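Local structure of aminopeptidase (Legionella pneumophila subsp. pneumophila, 6ICA) at residues A230-I235 / P276-W281. The protein probably acts as a zinc-dependent aminopeptidase of the M28 family, removing residues from the N-terminal ends of peptides. Sequence-based numbering, arbitrary orientation.
Sequences APAIVI and PIYFIW
Tyr278 presents a ring edge to Ala232, whose methyl CB lies in the ring plane 3.5 Å from CE1. With CG anti to its carbonyl carbon (chi1 -70°), the ring reaches back beside its own backbone N toward the start of the strand, where that methyl sits; Phe299 adds an edge-to-face ring contact. On the other sheet face, Ile235 and Phe279 lie alongside each other and point the same way: CD1 of Ile235 meets CE2 of Phe279 obliquely at 3.7 Å, and Ile277 CG2 borders that same methyl. Helices 249-268 and 402-420 cover this face. On the Tyr278 side, Val234 CG2 approaches Tyr278 CB at 4.2 Å, while Val234 CG1 packs against Ile280 CD1 at 3.7 Å, the side chains crossing at a slant.

Between the faces, strands 232-235 and 277-281 run parallel, their axes 24° apart. Ile233 and Ile235 each donate and accept a backbone bond, from Ile233 N to Pro276 O (3.0 Å) through Ile280 N to Ile235 O (2.9 Å). The backbone of Ala232 and Val234 bonds on the far side to residues 305-310. The two strands and helix 249-268 between them form a beta-alpha-beta unit in the mixed sheet of the M28 fold. Its chemistry is that of a buried core: aliphatic and aromatic groups pack both faces, while nearly straight amide bonds satisfy the polar backbone between them.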
loop_
_atom_site.group_PDB
_atom_site.type_symbol
_atom_site.label_atom_id
_atom_site.label_comp_id
_atom_site.label_asym_id
_atom_site.label_seq_id
_atom_site.Cartn_x
_atom_site.Cartn_y
_atom_site.Cartn_z
ATOM N N ALA A 230 18.669 -5.410 11.858
ATOM C CA ALA A 230 19.040 -5.724 10.485
ATOM C C ALA A 230 18.020 -5.068 9.563
ATOM O O ALA A 230 16.890 -4.809 9.988
ATOM C CB ALA A 230 19.095 -7.241 10.260
ATOM N N PRO A 231 18.413 -4.783 8.309
ATOM C CA PRO A 231 17.460 -4.149 7.393
ATOM C C PRO A 231 16.171 -4.969 7.270
ATOM O O PRO A 231 16.203 -6.181 7.074
ATOM C CB PRO A 231 18.235 -4.080 6.075
ATOM C CG PRO A 231 19.699 -3.992 6.521
ATOM C CD PRO A 231 19.758 -4.911 7.714
ATOM N N ALA A 232 15.048 -4.277 7.402
ATOM C CA ALA A 232 13.746 -4.904 7.575
ATOM C C ALA A 232 13.075 -5.306 6.270
ATOM O O ALA A 232 13.376 -4.772 5.202
ATOM C CB ALA A 232 12.823 -3.950 8.348
ATOM N N ILE A 233 12.143 -6.245 6.382
ATOM C CA ILE A 233 11.227 -6.568 5.292
ATOM C C ILE A 233 9.881 -5.900 5.578
ATOM O O ILE A 233 9.359 -6.011 6.693
ATOM C CB ILE A 233 11.016 -8.105 5.141
ATOM C CG1 ILE A 233 12.358 -8.830 4.918
ATOM C CG2 ILE A 233 10.026 -8.403 4.015
ATOM C CD1 ILE A 233 13.164 -8.307 3.758
ATOM N N VAL A 234 9.308 -5.220 4.588
ATOM C CA VAL A 234 8.041 -4.521 4.816
ATOM C C VAL A 234 6.913 -5.034 3.893
ATOM O O VAL A 234 7.068 -5.123 2.676
ATOM C CB VAL A 234 8.208 -2.996 4.631
ATOM C CG1 VAL A 234 6.850 -2.271 4.762
ATOM C CG2 VAL A 234 9.240 -2.430 5.617
ATOM N N ILE A 235 5.777 -5.360 4.496
ATOM C CA ILE A 235 4.598 -5.748 3.750
ATOM C C ILE A 235 3.474 -4.782 4.049
ATOM O O ILE A 235 3.084 -4.611 5.213
ATOM C CB ILE A 235 4.165 -7.180 4.098
ATOM C CG1 ILE A 235 5.262 -8.165 3.677
ATOM C CG2 ILE A 235 2.859 -7.513 3.420
ATOM C CD1 ILE A 235 5.342 -9.382 4.538
ATOM N N PRO A 276 13.750 -8.166 11.002
ATOM C CA PRO A 276 12.404 -7.821 11.455
ATOM C C PRO A 276 11.443 -7.764 10.269
ATOM O O PRO A 276 11.831 -7.375 9.162
ATOM C CB PRO A 276 12.581 -6.442 12.101
ATOM C CG PRO A 276 13.812 -5.871 11.494
ATOM C CD PRO A 276 14.678 -7.017 11.021
ATOM N N ILE A 277 10.198 -8.159 10.501
ATOM C CA ILE A 277 9.181 -8.118 9.462
ATOM C C ILE A 277 8.109 -7.133 9.879
ATOM O O ILE A 277 7.502 -7.292 10.953
ATOM C CB ILE A 277 8.548 -9.507 9.222
ATOM C CG1 ILE A 277 9.629 -10.517 8.839
ATOM C CG2 ILE A 277 7.451 -9.421 8.151
ATOM C CD1 ILE A 277 9.207 -11.986 8.907
ATOM N N TYR A 278 7.897 -6.103 9.060
ATOM C CA TYR A 278 6.838 -5.144 9.320
ATOM C C TYR A 278 5.610 -5.435 8.464
ATOM O O TYR A 278 5.716 -5.707 7.255
ATOM C CB TYR A 278 7.300 -3.704 9.067
ATOM C CG TYR A 278 8.307 -3.139 10.063
ATOM C CD1 TYR A 278 9.672 -3.331 9.890
ATOM C CD2 TYR A 278 7.888 -2.399 11.163
ATOM C CE1 TYR A 278 10.591 -2.815 10.785
ATOM C CE2 TYR A 278 8.795 -1.876 12.070
ATOM C CZ TYR A 278 10.152 -2.089 11.871
ATOM O OH TYR A 278 11.077 -1.572 12.749
ATOM N N PHE A 279 4.447 -5.400 9.111
ATOM C CA PHE A 279 3.166 -5.345 8.418
ATOM C C PHE A 279 2.574 -3.977 8.683
ATOM O O PHE A 279 2.386 -3.580 9.835
ATOM C CB PHE A 279 2.201 -6.451 8.885
ATOM C CG PHE A 279 2.566 -7.822 8.392
ATOM C CD1 PHE A 279 3.465 -8.609 9.103
ATOM C CD2 PHE A 279 2.022 -8.322 7.216
ATOM C CE1 PHE A 279 3.806 -9.882 8.661
ATOM C CE2 PHE A 279 2.361 -9.590 6.760
ATOM C CZ PHE A 279 3.262 -10.374 7.477
ATOM N N ILE A 280 2.280 -3.255 7.612
ATOM C CA ILE A 280 1.880 -1.863 7.724
ATOM C C ILE A 280 0.570 -1.593 6.991
ATOM O O ILE A 280 0.399 -1.960 5.836
ATOM C CB ILE A 280 2.985 -0.938 7.169
ATOM C CG1 ILE A 280 4.327 -1.248 7.860
ATOM C CG2 ILE A 280 2.562 0.543 7.281
ATOM C CD1 ILE A 280 5.473 -0.294 7.509
ATOM N N TRP A 281 -0.364 -0.959 7.679
ATOM C CA TRP A 281 -1.582 -0.515 7.039
ATOM C C TRP A 281 -1.527 0.996 6.983
ATOM O O TRP A 281 -1.649 1.667 8.012
ATOM C CB TRP A 281 -2.818 -1.023 7.795
ATOM C CG TRP A 281 -3.022 -2.530 7.673
ATOM C CD1 TRP A 281 -3.874 -3.181 6.808
ATOM C CD2 TRP A 281 -2.369 -3.563 8.434
ATOM N NE1 TRP A 281 -3.796 -4.545 6.997
ATOM C CE2 TRP A 281 -2.879 -4.805 7.983
ATOM C CE3 TRP A 281 -1.406 -3.557 9.454
ATOM C CZ2 TRP A 281 -2.453 -6.031 8.516
ATOM C CZ3 TRP A 281 -0.985 -4.772 9.983
ATOM C CH2 TRP A 281 -1.513 -5.992 9.515
#